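Local coordinates for conserved domain protein (Streptococcus pneumoniae, PDB 4IAJ), which is of unknown function, belongs to the DUF4649 family and packs against a second copy of itself in the crystal, at the interface of chains A and B. Residues are numbered along the deposited sequence; one frame, centred on the assembly and turned at random. Chains: chain A/B, Conserved domain protein.

Contact 1: the interface of chains A and B. Residues chain A 66-67, 70-71; chain B 30, 66, 70.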
loop_
_atom_site.group_PDB
_atom_site.type_symbol
_atom_site.label_atom_id
_atom_site.label_comp_id
_atom_site.label_asym_id
_atom_site.label_seq_id
_atom_site.Cartn_x
_atom_site.Cartn_y
_atom_site.Cartn_z
ATOM N N PHE A 66 2.389 -18.890 5.511
ATOM C CA PHE A 66 3.699 -19.128 4.881
ATOM C C PHE A 66 4.782 -19.357 5.912
ATOM O O PHE A 66 5.549 -20.311 5.824
ATOM C CB PHE A 66 4.069 -17.934 3.984
ATOM C CG PHE A 66 5.353 -18.101 3.237
ATOM C CD1 PHE A 66 5.556 -19.202 2.416
ATOM C CD2 PHE A 66 6.340 -17.138 3.318
ATOM C CE1 PHE A 66 6.731 -19.345 1.705
ATOM C CE2 PHE A 66 7.528 -17.276 2.610
ATOM C CZ PHE A 66 7.720 -18.380 1.804
ATOM N N PHE A 67 4.830 -18.490 6.911
ATOM C CA PHE A 67 5.840 -18.602 7.961
ATOM C C PHE A 67 5.587 -19.783 8.904
ATOM O O PHE A 67 6.525 -20.472 9.335
ATOM C CB PHE A 67 5.937 -17.286 8.733
ATOM C CG PHE A 67 6.324 -16.112 7.870
ATOM C CD1 PHE A 67 7.664 -15.812 7.642
ATOM C CD2 PHE A 67 5.348 -15.316 7.262
ATOM C CE1 PHE A 67 8.024 -14.735 6.837
ATOM C CE2 PHE A 67 5.709 -14.238 6.449
ATOM C CZ PHE A 67 7.056 -13.960 6.235
HETATM N N MSE A 70 6.736 -22.978 7.242
HETATM C CA MSE A 70 8.201 -23.037 7.171
HETATM C C MSE A 70 8.817 -23.431 8.473
HETATM O O MSE A 70 9.908 -23.985 8.480
HETATM C CB MSE A 70 8.808 -21.688 6.813
HETATM C CG MSE A 70 8.737 -21.529 5.314
HETATM SE SE MSE A 70 9.779 -19.974 4.722
HETATM C CE MSE A 70 10.212 -19.166 6.464
ATOM N N LYS A 71 8.151 -23.145 9.583
ATOM C CA LYS A 71 8.695 -23.509 10.890
ATOM C C LYS A 71 8.289 -24.923 11.325
ATOM O O LYS A 71 8.909 -25.474 12.212
ATOM C CB LYS A 71 8.276 -22.483 11.948
ATOM C CG LYS A 71 8.951 -21.132 11.752
ATOM C CD LYS A 71 8.301 -20.044 12.593
ATOM C CE LYS A 71 8.703 -18.664 12.103
ATOM N NZ LYS A 71 7.717 -17.624 12.510
ATOM N N GLU B 30 14.673 -13.759 9.055
ATOM C CA GLU B 30 13.347 -14.300 8.808
ATOM C C GLU B 30 12.322 -13.520 9.618
ATOM O O GLU B 30 11.329 -13.087 9.077
ATOM C CB GLU B 30 13.343 -15.785 9.148
ATOM C CG GLU B 30 12.080 -16.552 8.828
ATOM C CD GLU B 30 12.214 -18.019 9.241
ATOM O OE1 GLU B 30 13.155 -18.694 8.761
ATOM O OE2 GLU B 30 11.401 -18.484 10.061
ATOM N N PHE B 66 14.995 -13.044 0.397
ATOM C CA PHE B 66 14.422 -14.078 1.252
ATOM C C PHE B 66 14.166 -15.357 0.478
ATOM O O PHE B 66 14.596 -16.423 0.910
ATOM C CB PHE B 66 13.150 -13.532 1.916
ATOM C CG PHE B 66 12.535 -14.449 2.943
ATOM C CD1 PHE B 66 13.318 -15.128 3.878
ATOM C CD2 PHE B 66 11.164 -14.581 3.008
ATOM C CE1 PHE B 66 12.745 -15.941 4.831
ATOM C CE2 PHE B 66 10.576 -15.397 3.970
ATOM C CZ PHE B 66 11.369 -16.078 4.875
HETATM N N MSE B 70 16.266 -19.014 1.004
HETATM C CA MSE B 70 15.439 -20.181 1.374
HETATM C C MSE B 70 15.700 -21.371 0.486
HETATM O O MSE B 70 15.515 -22.510 0.909
HETATM C CB MSE B 70 14.006 -19.639 1.282
HETATM C CG MSE B 70 12.829 -20.503 1.678
HETATM SE SE MSE B 70 11.320 -19.448 0.968
HETATM C CE MSE B 70 11.328 -20.031 -0.909
#

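Contact 2: the interface of chains A and B. Residues chain A 30, 33-34, 66; chain B 64, 67.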
loop_
_atom_site.group_PDB
_atom_site.type_symbol
_atom_site.label_atom_id
_atom_site.label_comp_id
_atom_site.label_asym_id
_atom_site.label_seq_id
_atom_site.Cartn_x
_atom_site.Cartn_y
_atom_site.Cartn_z
ATOM N N GLU A 30 4.408 -21.221 -2.612
ATOM C CA GLU A 30 5.548 -20.315 -2.478
ATOM C C GLU A 30 5.601 -19.248 -3.577
ATOM O O GLU A 30 5.840 -18.073 -3.295
ATOM C CB GLU A 30 6.884 -21.079 -2.513
ATOM C CG GLU A 30 7.139 -22.045 -1.372
ATOM C CD GLU A 30 8.542 -22.655 -1.447
ATOM O OE1 GLU A 30 8.909 -23.184 -2.519
ATOM O OE2 GLU A 30 9.288 -22.579 -0.447
ATOM N N GLN A 33 3.167 -16.517 -2.879
ATOM C CA GLN A 33 3.641 -15.603 -1.841
ATOM C C GLN A 33 4.756 -14.673 -2.349
ATOM O O GLN A 33 4.883 -13.551 -1.874
ATOM C CB GLN A 33 4.108 -16.395 -0.613
ATOM C CG GLN A 33 3.005 -17.209 0.052
ATOM C CD GLN A 33 2.079 -16.375 0.928
ATOM O OE1 GLN A 33 2.518 -15.692 1.836
ATOM N NE2 GLN A 33 0.797 -16.456 0.669
ATOM N N GLN A 34 5.570 -15.125 -3.300
ATOM C CA GLN A 34 6.555 -14.255 -3.917
ATOM C C GLN A 34 5.901 -13.239 -4.876
ATOM O O GLN A 34 6.428 -12.144 -5.088
ATOM C CB GLN A 34 7.613 -15.079 -4.661
ATOM C CG GLN A 34 8.763 -14.278 -5.261
ATOM C CD GLN A 34 10.031 -15.114 -5.521
ATOM O OE1 GLN A 34 9.971 -16.337 -5.709
ATOM N NE2 GLN A 34 11.189 -14.449 -5.533
ATOM N N PHE A 66 2.389 -18.890 5.511
ATOM C CA PHE A 66 3.699 -19.128 4.881
ATOM C C PHE A 66 4.782 -19.357 5.912
ATOM O O PHE A 66 5.549 -20.311 5.824
ATOM C CB PHE A 66 4.069 -17.934 3.984
ATOM C CG PHE A 66 5.353 -18.101 3.237
ATOM C CD1 PHE A 66 5.556 -19.202 2.416
ATOM C CD2 PHE A 66 6.340 -17.138 3.318
ATOM C CE1 PHE A 66 6.731 -19.345 1.705
ATOM C CE2 PHE A 66 7.528 -17.276 2.610
ATOM C CZ PHE A 66 7.720 -18.380 1.804
ATOM N N ASP B 64 13.658 -9.710 -2.873
ATOM C CA ASP B 64 13.776 -11.080 -3.339
ATOM C C ASP B 64 14.885 -11.889 -2.616
ATOM O O ASP B 64 15.028 -13.074 -2.862
ATOM C CB ASP B 64 13.975 -11.098 -4.856
ATOM C CG ASP B 64 12.676 -10.814 -5.628
ATOM O OD1 ASP B 64 11.559 -10.927 -5.058
ATOM O OD2 ASP B 64 12.791 -10.508 -6.831
ATOM N N PHE B 67 13.536 -15.267 -0.698
ATOM C CA PHE B 67 13.262 -16.468 -1.505
ATOM C C PHE B 67 14.563 -17.077 -2.038
ATOM O O PHE B 67 14.703 -18.295 -2.106
ATOM C CB PHE B 67 12.242 -16.166 -2.616
ATOM C CG PHE B 67 10.935 -15.608 -2.082
ATOM C CD1 PHE B 67 9.919 -16.454 -1.688
ATOM C CD2 PHE B 67 10.757 -14.224 -1.929
ATOM C CE1 PHE B 67 8.729 -15.952 -1.187
ATOM C CE2 PHE B 67 9.563 -13.708 -1.432
ATOM C CZ PHE B 67 8.556 -14.577 -1.052
HETATM O O HOH W 1 14.176 -14.502 -5.312
#

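Contact 1: the interface of chains A and B
Helix against helix across a local two-fold axis, A:Phe66 and B:Phe66 meet in a largely apolar patch of the interface between two copies of a DUF4649 protein; it joins chains A and B, two of the eight copies in the deposited assembly, although the structure alone does not show that the pair forms in the cell. Both rings rise from helix 65-71 and slide past each other in opposite directions, CE2 of A:Phe66 touching CE2 of B:Phe66 at 3.8 Å. In each chain CG stands anti to the backbone N (chi1 -177° in A:Phe66), which sends the ring out from its helix towards the partner.

The ring of B:Phe66 is the wedge of the patch. CE2 of B:Phe66 also meets CE1 of A:Phe67 at 3.9 Å, the two side chains crossing obliquely, while CZ of B:Phe66 receives the terminal methyl CE of A:Met70 at 3.7 Å. Within chain A, CD2 of A:Phe66 lies over the centre of one face of the A:Phe67 ring, which probably helps to hold both rings in place.

The methionine at position 70, present as selenomethionine in the crystal, takes a different shape in each chain. A:Met70 turns its CG to the side of the backbone N (chi1 -82°), and the rotation about CG-SE is nearly eclipsed (chi3 -9°), folding the methyl back over CB. CE of A:Met70 thereby abuts both B:Phe66 and, at 3.6 Å, the carboxylate carbon CD of B:Glu30, which meet it from directions roughly a right angle apart. B:Met70 takes the other course, with CG opposite the backbone N, and lays its SE 3.8 Å from CZ of A:Phe66. SE of A:Met70 and SE of B:Met70 are 4.1 Å apart, their side chains crossing at about a right angle.

Beside the methyl contact, the extended A:Lys71 runs past B:Glu30 in the opposite direction. CE of A:Lys71 touches carboxylate oxygen OE2 of B:Glu30 at 3.4 Å; the ammonium NZ stays farther off, so any electrostatic attraction probably acts without direct pairing.

Contact 2: the interface of chains A and B
A:Gln34 and B:Phe67 show how a glutamine can serve an aromatic ring along its whole length, here in a helix-packing interface between two DUF4649 chains. The contact begins at the backbone, where CA of A:Gln34 lies 3.5 Å from CZ of B:Phe67. The first side-chain carbon, CB of A:Gln34, sits over the centre of one face of the B:Phe67 ring, 3.8 Å from the centroid, in a CH-pi contact. With CG anti to the backbone N (chi1 -176°) and an extended course beyond, the chain runs across that face from the ring's far end towards its root, opposite to the direction of the phenylalanine itself. CG of A:Gln34 also lies over the ring, nearest CD2 and CE2 of B:Phe67, and CD of A:Gln34 is 3.6 Å from CG of B:Phe67. The amide is stacked on the ring, with the two planes 18° apart.

At the tip the branches divide. OE1 rests against CG and CB of B:Phe67, whereas NE2 of A:Gln34 is 3.5 Å from CB of B:Phe67 and turns to a polar neighbour as well. NE2 of A:Gln34 hydrogen-bonds water 1 at 3.0 Å, with a bent 134° angle at the hydrogen, and the same water lies 3.0 Å from the backbone O of B:Asp64. The carboxylate of B:Asp64 stands nearly perpendicular to the amide, OD1 of B:Asp64 being 3.6 Å from NE2 of A:Gln34, beyond hydrogen-bonding reach.

Elsewhere on the ring of B:Phe67, CE1 meets CZ of A:Phe66, and the backbone carbonyl of A:Gln33 approaches CZ. In the fold, the ring of helix 65-71 in chain B is received between helices 26-35 and 65-71 of chain A, with the 3-10 turn 62-64 of chain B bordering the glutamine tip.

The C-alpha centres of contact 1 and contact 2 lie about 8 Å apart, and A:Phe66 belongs to both, so they are neighbouring parts of one continuous interface. Helix 65-71 supplies residues from both chains to each. Helix 26-35 takes part from chain B in contact 1 and from chain A in contact 2; the twin of each patch, with the chains exchanged, uses the other chain's helix, and the same pair of helices is thus used twice in the pairing. Contact 1 is mainly aromatic and selenomethionine packing, while contact 2 adds a stacked amide and a water bridge; together they may fix how the helices meet.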